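Local coordinates for protein alpha-1,2-mannosidase (PDB 1HCU) that probably trims alpha-1,2-linked mannose residues from high-mannose N-glycans as a calcium-dependent glycosyl hydrolase of family 47, at residues T25-Y30 / S56-G61; T139-L144 / P195-L200; D274-H279 / I329-K334; P386-R391 / D423-G428; D412-A417 / L463-E468. One frame throughout, in Å; residues are numbered along the deposited sequence.

All five contacts belong to the helical barrel of this family 47 enzyme and have centres about 17 to 22 Å from the centre of the chain. Contacts 1, 2, 4 and 5 are buried, whereas contact 3 is only partly buried. Contacts 4 and 5 share helix 408-425, one at its C-terminal end and the other nearer its middle, and contact 5 also uses the C-terminal part of helix 451-465, a helix that touches contacts 1 and 4 as well. Aromatic rings serve every contact differently: a serine methylene covers one in contact 1, a phenol hydroxyl donates in contact 2, an isoleucine sits over a face in contact 3, sulfur meets an edge in contact 4, and two rings meet edge to face in contact 5.

Contact 1: T25-Y30 / S56-G61; sequences TSWNAY and SSAIDG
Helices 13-33 and 56-67 run roughly antiparallel through the segments 25-30 and 56-61, their axes 11.3 Å apart at closest approach and their directions at 148°, a wide spacing that two aromatic side chains bridge. This is helix packing within the alpha-helical barrel characteristic of glycosyl hydrolase family 47. Tyr-30 carries most of the contact. With CG anti to the backbone N (chi1 165°), its ring reaches across to the start of the opposite helix, where Ser-57 CB lies over one face in a CH-pi contact, 3.7 Å from the ring centroid and displaced toward the CE2 side of the ring. The ring's other margin, at CE1, lies 4.1 Å from Ala-58 CB. The phenol hydroxyl is hydrogen-bonded to His-37 O and the hydroxyl of Ser-57 to Asp-38 O, so the loop between the helices satisfies both polar groups and probably fixes how ring and methylene face each other. Phe-454 of helix 451-465 also packs on Tyr-30. One turn earlier, Trp-27 extends its indole alongside and meets Ala-58 with its six-membered ring: CZ3 stands 4.1 Å from Ala-58 CA, which lies at the edge of the indole near its plane.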
# COMPACT_ATOMS: atom_id res chain seq x y z
N THR A 25 11.98 -8.60 16.64
CA THR A 25 11.83 -7.69 17.78
C THR A 25 10.41 -7.13 17.84
O THR A 25 9.72 -7.21 18.87
CB THR A 25 12.86 -6.54 17.66
OG1 THR A 25 14.18 -7.09 17.66
CG2 THR A 25 12.72 -5.56 18.80
N SER A 26 9.97 -6.55 16.72
CA SER A 26 8.63 -5.98 16.60
C SER A 26 7.56 -7.01 16.98
O SER A 26 6.61 -6.70 17.71
CB SER A 26 8.41 -5.49 15.17
OG SER A 26 9.45 -4.60 14.78
N TRP A 27 7.72 -8.24 16.51
CA TRP A 27 6.76 -9.29 16.83
C TRP A 27 6.73 -9.65 18.31
O TRP A 27 5.66 -9.69 18.92
CB TRP A 27 7.02 -10.55 16.01
CG TRP A 27 6.10 -11.67 16.42
CD1 TRP A 27 6.41 -12.74 17.23
CD2 TRP A 27 4.71 -11.77 16.14
NE1 TRP A 27 5.29 -13.49 17.46
CE2 TRP A 27 4.22 -12.92 16.81
CE3 TRP A 27 3.81 -10.99 15.39
CZ2 TRP A 27 2.88 -13.31 16.75
CZ3 TRP A 27 2.47 -11.39 15.33
CH2 TRP A 27 2.03 -12.54 16.01
N ASN A 28 7.90 -9.92 18.88
CA ASN A 28 8.00 -10.27 20.30
C ASN A 28 7.26 -9.23 21.14
O ASN A 28 6.43 -9.56 21.99
CB ASN A 28 9.47 -10.30 20.76
CG ASN A 28 10.26 -11.44 20.14
OD1 ASN A 28 11.48 -11.48 20.26
ND2 ASN A 28 9.57 -12.38 19.50
N ALA A 29 7.58 -7.97 20.89
CA ALA A 29 6.96 -6.88 21.62
C ALA A 29 5.45 -6.89 21.40
O ALA A 29 4.68 -6.77 22.35
CB ALA A 29 7.56 -5.56 21.19
N TYR A 30 5.02 -7.03 20.15
CA TYR A 30 3.59 -7.04 19.86
C TYR A 30 2.89 -8.23 20.51
O TYR A 30 1.81 -8.09 21.09
CB TYR A 30 3.33 -7.05 18.34
CG TYR A 30 1.90 -7.43 17.99
CD1 TYR A 30 1.58 -8.73 17.58
CD2 TYR A 30 0.86 -6.52 18.15
CE1 TYR A 30 0.26 -9.11 17.34
CE2 TYR A 30 -0.47 -6.90 17.91
CZ TYR A 30 -0.76 -8.19 17.52
OH TYR A 30 -2.07 -8.57 17.32
N SER A 56 -5.36 -6.85 13.89
CA SER A 56 -4.72 -6.28 12.72
C SER A 56 -3.24 -6.68 12.51
O SER A 56 -2.91 -7.32 11.51
CB SER A 56 -4.84 -4.75 12.79
OG SER A 56 -4.46 -4.14 11.57
N SER A 57 -2.37 -6.31 13.44
CA SER A 57 -0.95 -6.64 13.32
C SER A 57 -0.65 -8.12 13.12
O SER A 57 0.29 -8.48 12.40
CB SER A 57 -0.16 -6.12 14.53
OG SER A 57 -0.14 -4.70 14.56
N ALA A 58 -1.42 -9.00 13.75
CA ALA A 58 -1.17 -10.44 13.60
C ALA A 58 -1.47 -10.93 12.19
O ALA A 58 -0.71 -11.71 11.63
CB ALA A 58 -2.00 -11.23 14.62
N ILE A 59 -2.58 -10.47 11.61
CA ILE A 59 -2.97 -10.89 10.26
C ILE A 59 -2.09 -10.25 9.19
O ILE A 59 -1.66 -10.90 8.23
CB ILE A 59 -4.44 -10.54 9.98
CG1 ILE A 59 -5.34 -11.15 11.07
CG2 ILE A 59 -4.86 -11.05 8.60
CD1 ILE A 59 -5.23 -12.67 11.19
N ASP A 60 -1.83 -8.96 9.36
CA ASP A 60 -1.01 -8.20 8.42
C ASP A 60 0.44 -8.71 8.36
O ASP A 60 1.07 -8.65 7.30
CB ASP A 60 -1.03 -6.72 8.82
CG ASP A 60 -1.51 -5.83 7.69
OD1 ASP A 60 -2.12 -6.36 6.73
OD2 ASP A 60 -1.30 -4.60 7.77
N GLY A 61 0.96 -9.23 9.47
CA GLY A 61 2.34 -9.72 9.48
C GLY A 61 2.51 -11.20 9.16
O GLY A 61 3.63 -11.66 8.90

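Contact 2: T139-L144 / P195-L200; sequences TLANGL and PQYAQL
Tyr-197 and Asn-142 are joined by the one hydrogen bond between segments 139-144 and 195-200, with the phenol OH donating to Asn-142 OD1 over 2.8 Å. The acceptor lies at the edge of the tyrosine ring, in its plane. Seen from the amide, the approach is less regular: the C=O...O angle is 120°, but the donor is tilted 30° from the carbonyl plane, and amide and ring planes are 43° apart. Beside this bond the methyl of Ala-141 meets Tyr-197 CE1, with CB at 4.1 Å from this ring carbon, which also lies near Asn-142 OD1.

The next shell explains how the phenol is placed. Tyr-197 CG lies beside its own backbone N and anti to the carbonyl carbon, which sends the ring out from helix 196-209 toward helix 127-144. There Gln-138 NE2 is also hydrogen-bonded to Tyr-197 OH, giving the hydroxyl two partners on that helix. Leu-188 and Ser-189 of helix 182-192 pack on the tyrosine, and Leu-188 touches Ala-141 as well, closing the apolar part of the contact. Farther along, Gln-196 OE1 is hydrogen-bonded to Lys-145 NZ, a further polar tie between the two regions. The contact thus joins helices 127-144 and 196-209, with helix 182-192 packed against both, within the (alpha/alpha)7 barrel of family 47, away from its annotated sites.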
# COMPACT_ATOMS: atom_id res chain seq x y z
N THR A 139 -16.03 -15.62 5.46
CA THR A 139 -16.93 -15.18 6.53
C THR A 139 -16.91 -13.65 6.62
O THR A 139 -17.96 -13.01 6.70
CB THR A 139 -16.52 -15.79 7.91
OG1 THR A 139 -16.70 -17.21 7.88
CG2 THR A 139 -17.38 -15.20 9.03
N LEU A 140 -15.70 -13.07 6.58
CA LEU A 140 -15.54 -11.62 6.65
C LEU A 140 -16.24 -10.98 5.45
O LEU A 140 -17.03 -10.04 5.60
CB LEU A 140 -14.05 -11.25 6.58
CG LEU A 140 -13.50 -10.09 7.42
CD1 LEU A 140 -12.14 -9.67 6.85
CD2 LEU A 140 -14.45 -8.91 7.43
N ALA A 141 -15.94 -11.49 4.26
CA ALA A 141 -16.52 -10.95 3.04
C ALA A 141 -18.04 -11.03 3.03
O ALA A 141 -18.71 -10.16 2.48
CB ALA A 141 -15.95 -11.65 1.82
N ASN A 142 -18.61 -12.08 3.63
CA ASN A 142 -20.06 -12.21 3.65
C ASN A 142 -20.72 -11.10 4.45
O ASN A 142 -21.91 -10.84 4.29
CB ASN A 142 -20.48 -13.59 4.17
CG ASN A 142 -20.33 -14.67 3.12
OD1 ASN A 142 -20.54 -14.43 1.92
ND2 ASN A 142 -19.97 -15.88 3.54
N GLY A 143 -19.95 -10.44 5.31
CA GLY A 143 -20.52 -9.35 6.09
C GLY A 143 -20.24 -8.05 5.37
O GLY A 143 -21.09 -7.16 5.27
N LEU A 144 -19.03 -7.95 4.85
CA LEU A 144 -18.60 -6.76 4.14
C LEU A 144 -19.44 -6.52 2.89
O LEU A 144 -19.69 -5.37 2.51
CB LEU A 144 -17.12 -6.91 3.75
CG LEU A 144 -16.03 -6.10 4.46
CD1 LEU A 144 -16.36 -5.79 5.91
CD2 LEU A 144 -14.74 -6.88 4.34
N PRO A 195 -18.95 -16.84 -7.57
CA PRO A 195 -18.79 -15.67 -8.44
C PRO A 195 -19.30 -14.33 -7.89
O PRO A 195 -18.88 -13.27 -8.36
CB PRO A 195 -19.54 -16.07 -9.71
CG PRO A 195 -19.44 -17.56 -9.72
CD PRO A 195 -19.73 -17.88 -8.27
N GLN A 196 -20.21 -14.39 -6.92
CA GLN A 196 -20.79 -13.18 -6.33
C GLN A 196 -19.74 -12.12 -5.92
O GLN A 196 -19.85 -10.95 -6.28
CB GLN A 196 -21.67 -13.55 -5.13
CG GLN A 196 -22.44 -12.37 -4.50
CD GLN A 196 -23.01 -12.66 -3.09
OE1 GLN A 196 -23.73 -11.83 -2.52
NE2 GLN A 196 -22.69 -13.84 -2.53
N TYR A 197 -18.71 -12.53 -5.18
CA TYR A 197 -17.69 -11.59 -4.71
C TYR A 197 -17.09 -10.74 -5.82
O TYR A 197 -17.11 -9.51 -5.73
CB TYR A 197 -16.59 -12.34 -3.95
CG TYR A 197 -17.15 -13.22 -2.85
CD1 TYR A 197 -17.90 -12.68 -1.81
CD2 TYR A 197 -17.00 -14.61 -2.90
CE1 TYR A 197 -18.50 -13.49 -0.85
CE2 TYR A 197 -17.61 -15.44 -1.95
CZ TYR A 197 -18.36 -14.87 -0.94
OH TYR A 197 -19.01 -15.67 -0.03
N ALA A 198 -16.59 -11.38 -6.87
CA ALA A 198 -16.01 -10.68 -8.01
C ALA A 198 -17.04 -9.78 -8.70
O ALA A 198 -16.74 -8.63 -9.07
CB ALA A 198 -15.44 -11.68 -9.01
N GLN A 199 -18.26 -10.30 -8.87
CA GLN A 199 -19.34 -9.56 -9.53
C GLN A 199 -19.62 -8.23 -8.84
O GLN A 199 -19.77 -7.19 -9.49
CB GLN A 199 -20.62 -10.41 -9.55
CG GLN A 199 -20.57 -11.54 -10.57
CD GLN A 199 -21.68 -12.57 -10.38
OE1 GLN A 199 -21.84 -13.48 -11.19
NE2 GLN A 199 -22.45 -12.43 -9.29
N LEU A 200 -19.67 -8.27 -7.52
CA LEU A 200 -19.93 -7.09 -6.71
C LEU A 200 -18.84 -6.04 -6.85
O LEU A 200 -19.11 -4.88 -7.12
CB LEU A 200 -20.08 -7.50 -5.25
CG LEU A 200 -21.49 -7.62 -4.65
CD1 LEU A 200 -22.55 -7.78 -5.74
CD2 LEU A 200 -21.51 -8.78 -3.67

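Contact 3: D274-H279 / I329-K334; sequences DSTIGH and IDFGIK
Thr-276 is the first residue of segment 274-279 to meet Phe-331 of segment 329-334, its OG1 making a loose approach, 4.4 Å from CE1. This threonine also packs on Leu-221 and Trp-240, toward the buried side of helix 263-280. Ile-277 follows and makes the main contact. Its CG1 methylene sits almost exactly over the middle of the Phe-331 ring, 3.6 Å from the centroid and 8° off the ring normal, a CH-pi contact with a nearly central approach. The terminal methyl CD1 continues over the same face to stand above CG, at 3.8 Å, and reaches Phe-331 CB at 4.0 Å. With Ile-277 CG1 anti to the carbonyl carbon (chi1 -71°) and CD1 extended away from CA (chi2 -179°), the isoleucine chain runs back along the phenylalanine toward its CB, the two pointing opposite ways. Phe-316 of helix 312-323 touches Thr-276 and Ile-277 and meets the Phe-331 ring with planes inclined to each other, linking a third helix to the pair. No hydrogen bond crosses between the segments, so helices 263-280 and 326-344 of the family 47 helical barrel are joined here by dispersion and CH-pi attraction, which depend on the isoleucine methylene matching the face of the ring.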
# COMPACT_ATOMS: atom_id res chain seq x y z
N ASP A 274 0.07 7.74 -19.08
CA ASP A 274 0.52 8.68 -20.09
C ASP A 274 0.13 10.11 -19.71
O ASP A 274 0.90 11.04 -19.91
CB ASP A 274 -0.06 8.30 -21.46
CG ASP A 274 0.53 7.01 -22.00
OD1 ASP A 274 1.64 6.63 -21.56
OD2 ASP A 274 -0.10 6.37 -22.87
N SER A 275 -1.06 10.27 -19.14
CA SER A 275 -1.50 11.60 -18.73
C SER A 275 -0.72 12.15 -17.53
O SER A 275 -0.47 13.35 -17.48
CB SER A 275 -3.00 11.60 -18.41
OG SER A 275 -3.76 11.58 -19.60
N THR A 276 -0.33 11.32 -16.57
CA THR A 276 0.41 11.87 -15.43
C THR A 276 1.83 12.19 -15.85
O THR A 276 2.46 13.10 -15.32
CB THR A 276 0.41 10.92 -14.20
OG1 THR A 276 1.56 10.08 -14.22
CG2 THR A 276 -0.85 10.08 -14.18
N ILE A 277 2.34 11.46 -16.84
CA ILE A 277 3.68 11.69 -17.34
C ILE A 277 3.75 13.00 -18.11
O ILE A 277 4.72 13.75 -17.98
CB ILE A 277 4.14 10.54 -18.26
CG1 ILE A 277 4.41 9.29 -17.42
CG2 ILE A 277 5.42 10.94 -19.00
CD1 ILE A 277 4.90 8.11 -18.23
N GLY A 278 2.73 13.29 -18.91
CA GLY A 278 2.73 14.52 -19.68
C GLY A 278 2.16 15.74 -18.97
O GLY A 278 2.38 16.86 -19.41
N HIS A 279 1.46 15.53 -17.86
CA HIS A 279 0.84 16.66 -17.17
C HIS A 279 1.07 16.77 -15.65
O HIS A 279 1.03 17.86 -15.11
CB HIS A 279 -0.66 16.63 -17.44
CG HIS A 279 -1.02 16.54 -18.89
ND1 HIS A 279 -0.82 17.59 -19.77
CD2 HIS A 279 -1.57 15.54 -19.62
CE1 HIS A 279 -1.23 17.23 -20.97
NE2 HIS A 279 -1.69 15.99 -20.91
N ILE A 329 9.08 2.18 -17.38
CA ILE A 329 10.14 1.78 -16.48
C ILE A 329 11.04 2.99 -16.19
O ILE A 329 11.33 3.28 -15.03
CB ILE A 329 10.98 0.63 -17.07
CG1 ILE A 329 10.10 -0.62 -17.24
CG2 ILE A 329 12.18 0.34 -16.16
CD1 ILE A 329 10.80 -1.83 -17.85
N ASP A 330 11.46 3.71 -17.23
CA ASP A 330 12.30 4.89 -17.04
C ASP A 330 11.65 5.91 -16.12
O ASP A 330 12.29 6.46 -15.22
CB ASP A 330 12.61 5.58 -18.37
CG ASP A 330 13.43 4.73 -19.31
OD1 ASP A 330 14.08 3.77 -18.84
OD2 ASP A 330 13.43 5.04 -20.52
N PHE A 331 10.36 6.17 -16.37
CA PHE A 331 9.64 7.15 -15.56
C PHE A 331 9.55 6.66 -14.11
O PHE A 331 9.73 7.45 -13.19
CB PHE A 331 8.24 7.40 -16.15
CG PHE A 331 7.51 8.53 -15.48
CD1 PHE A 331 6.48 8.27 -14.58
CD2 PHE A 331 7.88 9.84 -15.72
CE1 PHE A 331 5.84 9.31 -13.92
CE2 PHE A 331 7.24 10.90 -15.06
CZ PHE A 331 6.22 10.63 -14.16
N GLY A 332 9.29 5.37 -13.93
CA GLY A 332 9.21 4.83 -12.58
C GLY A 332 10.54 4.93 -11.84
O GLY A 332 10.57 5.24 -10.65
N ILE A 333 11.64 4.68 -12.54
CA ILE A 333 12.98 4.76 -11.95
C ILE A 333 13.25 6.19 -11.47
O ILE A 333 13.82 6.41 -10.40
CB ILE A 333 14.08 4.36 -12.97
CG1 ILE A 333 13.99 2.87 -13.29
CG2 ILE A 333 15.46 4.68 -12.42
CD1 ILE A 333 14.11 1.97 -12.08
N LYS A 334 12.84 7.16 -12.28
CA LYS A 334 13.03 8.57 -11.96
C LYS A 334 12.22 8.92 -10.72
O LYS A 334 12.67 9.67 -9.86
CB LYS A 334 12.60 9.43 -13.16
CG LYS A 334 12.64 10.94 -12.92
CD LYS A 334 14.03 11.38 -12.47
CE LYS A 334 14.04 12.82 -11.99
NZ LYS A 334 14.07 13.81 -13.10

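Contact 4: P386-R391 / D423-G428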
# COMPACT_ATOMS: atom_id res chain seq x y z
N PRO A 386 5.95 16.99 8.73
CA PRO A 386 7.18 16.40 9.26
C PRO A 386 7.20 14.98 9.81
O PRO A 386 8.24 14.34 9.81
CB PRO A 386 7.62 17.42 10.31
CG PRO A 386 6.31 17.90 10.86
CD PRO A 386 5.46 18.07 9.62
N TYR A 387 6.06 14.48 10.28
CA TYR A 387 6.07 13.15 10.86
C TYR A 387 6.26 11.99 9.89
O TYR A 387 6.16 12.13 8.67
CB TYR A 387 4.80 12.91 11.69
CG TYR A 387 3.51 13.18 10.96
CD1 TYR A 387 2.97 14.47 10.90
CD2 TYR A 387 2.84 12.15 10.31
CE1 TYR A 387 1.78 14.72 10.20
CE2 TYR A 387 1.65 12.39 9.61
CZ TYR A 387 1.14 13.67 9.56
OH TYR A 387 -0.01 13.89 8.85
N TYR A 388 6.57 10.83 10.48
CA TYR A 388 6.77 9.58 9.76
C TYR A 388 6.15 8.47 10.63
O TYR A 388 6.49 8.32 11.81
CB TYR A 388 8.26 9.29 9.55
CG TYR A 388 8.52 7.93 8.92
CD1 TYR A 388 8.13 7.67 7.60
CD2 TYR A 388 9.10 6.90 9.65
CE1 TYR A 388 8.32 6.40 7.04
CE2 TYR A 388 9.29 5.63 9.10
CZ TYR A 388 8.90 5.39 7.79
OH TYR A 388 9.09 4.14 7.24
N ILE A 389 5.23 7.70 10.05
CA ILE A 389 4.58 6.65 10.81
C ILE A 389 4.85 5.25 10.28
O ILE A 389 3.95 4.40 10.22
CB ILE A 389 3.04 6.88 10.91
CG1 ILE A 389 2.38 6.77 9.54
CG2 ILE A 389 2.78 8.27 11.47
CD1 ILE A 389 0.86 6.91 9.61
N LEU A 390 6.10 5.01 9.90
CA LEU A 390 6.54 3.71 9.42
C LEU A 390 5.95 3.28 8.07
O LEU A 390 5.77 2.08 7.83
CB LEU A 390 6.22 2.66 10.51
CG LEU A 390 6.74 2.98 11.93
CD1 LEU A 390 6.34 1.91 12.93
CD2 LEU A 390 8.27 3.11 11.88
N ARG A 391 5.66 4.25 7.19
CA ARG A 391 5.11 3.91 5.88
C ARG A 391 6.10 3.13 5.04
O ARG A 391 7.30 3.16 5.29
CB ARG A 391 4.65 5.17 5.13
CG ARG A 391 3.38 5.78 5.74
CD ARG A 391 2.77 6.82 4.83
NE ARG A 391 1.67 7.56 5.43
CZ ARG A 391 0.47 7.07 5.73
NH1 ARG A 391 0.18 5.79 5.50
NH2 ARG A 391 -0.46 7.88 6.24
N ASP A 423 17.30 3.65 13.09
CA ASP A 423 18.11 4.46 13.99
C ASP A 423 17.27 5.53 14.69
O ASP A 423 17.54 5.89 15.83
CB ASP A 423 19.28 5.13 13.25
CG ASP A 423 20.33 4.13 12.77
OD1 ASP A 423 20.57 3.12 13.47
OD2 ASP A 423 20.92 4.35 11.70
N ALA A 424 16.25 6.04 14.00
CA ALA A 424 15.41 7.08 14.59
C ALA A 424 14.09 6.55 15.14
O ALA A 424 13.57 7.07 16.12
CB ALA A 424 15.15 8.18 13.57
N CYS A 425 13.55 5.51 14.51
CA CYS A 425 12.27 4.95 14.95
C CYS A 425 12.37 3.89 16.04
O CYS A 425 11.36 3.52 16.65
CB CYS A 425 11.51 4.42 13.74
SG CYS A 425 11.09 5.72 12.57
N ARG A 426 13.58 3.39 16.28
CA ARG A 426 13.81 2.42 17.34
C ARG A 426 13.25 3.10 18.59
O ARG A 426 13.67 4.20 18.94
CB ARG A 426 15.32 2.18 17.48
CG ARG A 426 15.79 1.28 18.62
CD ARG A 426 15.50 -0.19 18.39
NE ARG A 426 14.35 -0.62 19.17
CZ ARG A 426 14.37 -0.87 20.47
NH1 ARG A 426 15.49 -0.75 21.17
NH2 ARG A 426 13.24 -1.22 21.09
N ALA A 427 12.29 2.47 19.26
CA ALA A 427 11.69 3.06 20.46
C ALA A 427 11.09 2.01 21.39
O ALA A 427 10.47 1.05 20.95
CB ALA A 427 10.62 4.07 20.07
N GLY A 428 11.28 2.21 22.69
CA GLY A 428 10.74 1.27 23.67
C GLY A 428 11.01 -0.18 23.35
O GLY A 428 12.16 -0.56 23.19
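Cys-425, at the C-terminal end of helix 408-425, points its side chain toward the loop 386-391. Its CB comes first against Leu-390, at 4.0 Å from CD2, and the tip SG then settles between two residues of the loop. On the aromatic side SG lies 3.7 Å from Tyr-388 CD2, in the plane of the ring; the line from the sulfur to the centroid runs 84° off the ring normal, so this sulfur-aromatic contact uses the edge of the phenol ring. On the aliphatic side SG is 3.9 Å from Leu-390 CD2, the same methyl that meets CB.

Tyr-388 is itself fixed within its loop. Its hydroxyl donates to Arg-391 O over 2.8 Å, in the carbonyl plane and on a lone pair, while Leu-390 N lies over one ring face; with CG anti to the backbone N (chi1 175°), the ring lies against the turn made by the following residues. Arg-391 forms a salt bridge through NE to Glu-353, a predicted proton donor, which places this loop next to the probable active site.

The loop leads from strand 382-383 into helix 393-405 and makes backbone hydrogen bonds with Ile-434 and Val-437. Leu-390 also packs on Trp-453 of helix 451-465, and Cys-425, just before strand 426-427, is tied by a backbone hydrogen bond to Ser-432.

Contact 5: D412-A417 / L463-E468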
# COMPACT_ATOMS: atom_id res chain seq x y z
N ASP A 412 21.50 -0.55 -2.04
CA ASP A 412 22.22 0.36 -1.15
C ASP A 412 21.30 1.49 -0.68
O ASP A 412 21.32 1.87 0.49
CB ASP A 412 23.46 0.94 -1.84
CG ASP A 412 24.52 -0.11 -2.13
OD1 ASP A 412 25.36 0.12 -3.03
OD2 ASP A 412 24.53 -1.17 -1.46
N LEU A 413 20.49 2.02 -1.60
CA LEU A 413 19.57 3.09 -1.24
C LEU A 413 18.55 2.57 -0.22
O LEU A 413 18.30 3.23 0.79
CB LEU A 413 18.85 3.62 -2.48
CG LEU A 413 19.79 4.22 -3.53
CD1 LEU A 413 18.96 4.69 -4.72
CD2 LEU A 413 20.58 5.38 -2.93
N ALA A 414 17.99 1.40 -0.49
CA ALA A 414 17.01 0.79 0.42
C ALA A 414 17.63 0.58 1.79
O ALA A 414 17.00 0.84 2.82
CB ALA A 414 16.53 -0.54 -0.15
N TRP A 415 18.88 0.11 1.79
CA TRP A 415 19.62 -0.15 3.02
C TRP A 415 19.79 1.16 3.78
O TRP A 415 19.64 1.20 5.01
CB TRP A 415 20.99 -0.75 2.70
CG TRP A 415 21.82 -1.06 3.90
CD1 TRP A 415 23.07 -0.60 4.17
CD2 TRP A 415 21.45 -1.89 5.01
NE1 TRP A 415 23.51 -1.09 5.38
CE2 TRP A 415 22.53 -1.88 5.92
CE3 TRP A 415 20.30 -2.63 5.33
CZ2 TRP A 415 22.51 -2.59 7.12
CZ3 TRP A 415 20.28 -3.34 6.53
CH2 TRP A 415 21.37 -3.32 7.41
N GLU A 416 20.11 2.23 3.06
CA GLU A 416 20.26 3.52 3.70
C GLU A 416 18.91 3.93 4.28
O GLU A 416 18.86 4.55 5.35
CB GLU A 416 20.73 4.57 2.69
CG GLU A 416 22.19 4.43 2.27
CD GLU A 416 22.53 5.29 1.06
OE1 GLU A 416 22.04 6.44 0.99
OE2 GLU A 416 23.30 4.82 0.19
N ALA A 417 17.83 3.56 3.59
CA ALA A 417 16.48 3.88 4.04
C ALA A 417 16.12 3.08 5.31
O ALA A 417 15.68 3.68 6.30
CB ALA A 417 15.46 3.60 2.93
N LEU A 463 12.71 -8.53 1.12
CA LEU A 463 12.73 -9.09 -0.23
C LEU A 463 13.80 -8.51 -1.14
O LEU A 463 14.29 -9.19 -2.04
CB LEU A 463 11.35 -8.95 -0.88
CG LEU A 463 10.24 -9.78 -0.23
CD1 LEU A 463 8.89 -9.48 -0.88
CD2 LEU A 463 10.59 -11.26 -0.35
N ILE A 464 14.16 -7.25 -0.91
CA ILE A 464 15.17 -6.65 -1.76
C ILE A 464 16.58 -7.21 -1.46
O ILE A 464 17.48 -7.14 -2.31
CB ILE A 464 15.13 -5.10 -1.65
CG1 ILE A 464 15.85 -4.49 -2.85
CG2 ILE A 464 15.73 -4.65 -0.33
CD1 ILE A 464 15.67 -2.98 -2.97
N PHE A 465 16.76 -7.81 -0.28
CA PHE A 465 18.05 -8.40 0.11
C PHE A 465 17.98 -9.95 0.12
O PHE A 465 19.00 -10.63 0.12
CB PHE A 465 18.47 -7.92 1.52
CG PHE A 465 18.55 -6.41 1.66
CD1 PHE A 465 19.40 -5.65 0.85
CD2 PHE A 465 17.79 -5.75 2.63
CE1 PHE A 465 19.48 -4.27 0.99
CE2 PHE A 465 17.86 -4.36 2.78
CZ PHE A 465 18.71 -3.62 1.96
N ALA A 466 16.75 -10.47 0.12
CA ALA A 466 16.50 -11.91 0.17
C ALA A 466 16.82 -12.72 -1.09
O ALA A 466 17.14 -12.16 -2.14
CB ALA A 466 15.03 -12.16 0.56
N GLU A 467 16.71 -14.03 -0.94
CA GLU A 467 16.98 -14.98 -2.02
C GLU A 467 15.78 -15.03 -2.97
O GLU A 467 14.67 -14.64 -2.61
CB GLU A 467 17.21 -16.38 -1.44
CG GLU A 467 18.30 -16.47 -0.37
CD GLU A 467 19.71 -16.40 -0.95
OE1 GLU A 467 20.02 -17.20 -1.86
OE2 GLU A 467 20.50 -15.55 -0.48
N GLU A 468 16.01 -15.52 -4.18
CA GLU A 468 14.95 -15.63 -5.17
C GLU A 468 13.80 -16.54 -4.75
O GLU A 468 13.99 -17.47 -3.97
CB GLU A 468 15.51 -16.14 -6.50
CG GLU A 468 16.17 -15.09 -7.35
CD GLU A 468 15.24 -13.92 -7.66
OE1 GLU A 468 14.05 -14.17 -7.98
OE2 GLU A 468 15.70 -12.76 -7.59
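Phe-465 projects from the C-terminal part of helix 451-465 and fits its ring tip into the angle between the backbone of helix 408-425 and the indole of Trp-415. The deepest atom, CZ, lies 3.7 Å from Trp-415 CB and equally far from Trp-415 N, which stands at the ring edge in its plane. From the other side of this angle the indole closes down: Trp-415 CE3 is 3.9 Å from Phe-465 CE2, and the six-membered ring presents its edge to the phenylalanine face in an offset edge-to-face pair, with centroids 5.7 Å apart and planes at 86°. CG anti to the backbone N (chi1 -180°) brings CE3 of the indole against the phenylalanine ring.

Ala-414 supplies a smaller bump. Its methyl points toward the other segment and rests between two side chains, 3.8 Å from Ile-464 CD1 and 4.3 Å from Phe-465 CZ. Both helices are part of the (alpha/alpha)7 barrel of glycosyl hydrolase family 47, and these residues pack them together. Ile-464 also shapes the neighbouring ring: its CG2 sits 3.6 Å above the plane of Phe-465, over the centre of one face.

Helix 13-33 fills in around the aromatic pair, with Ala-16 and Val-19 against Phe-465 and Ala-18 against Trp-415. Arg-15 of that helix makes a cation-pi contact with the indole and a salt bridge to Asp-412. On the isoleucine side, Tyr-399 and Tyr-402 of helix 393-405 pack on Ile-464, and Gln-411 NE2 is hydrogen-bonded to Ile-464 O.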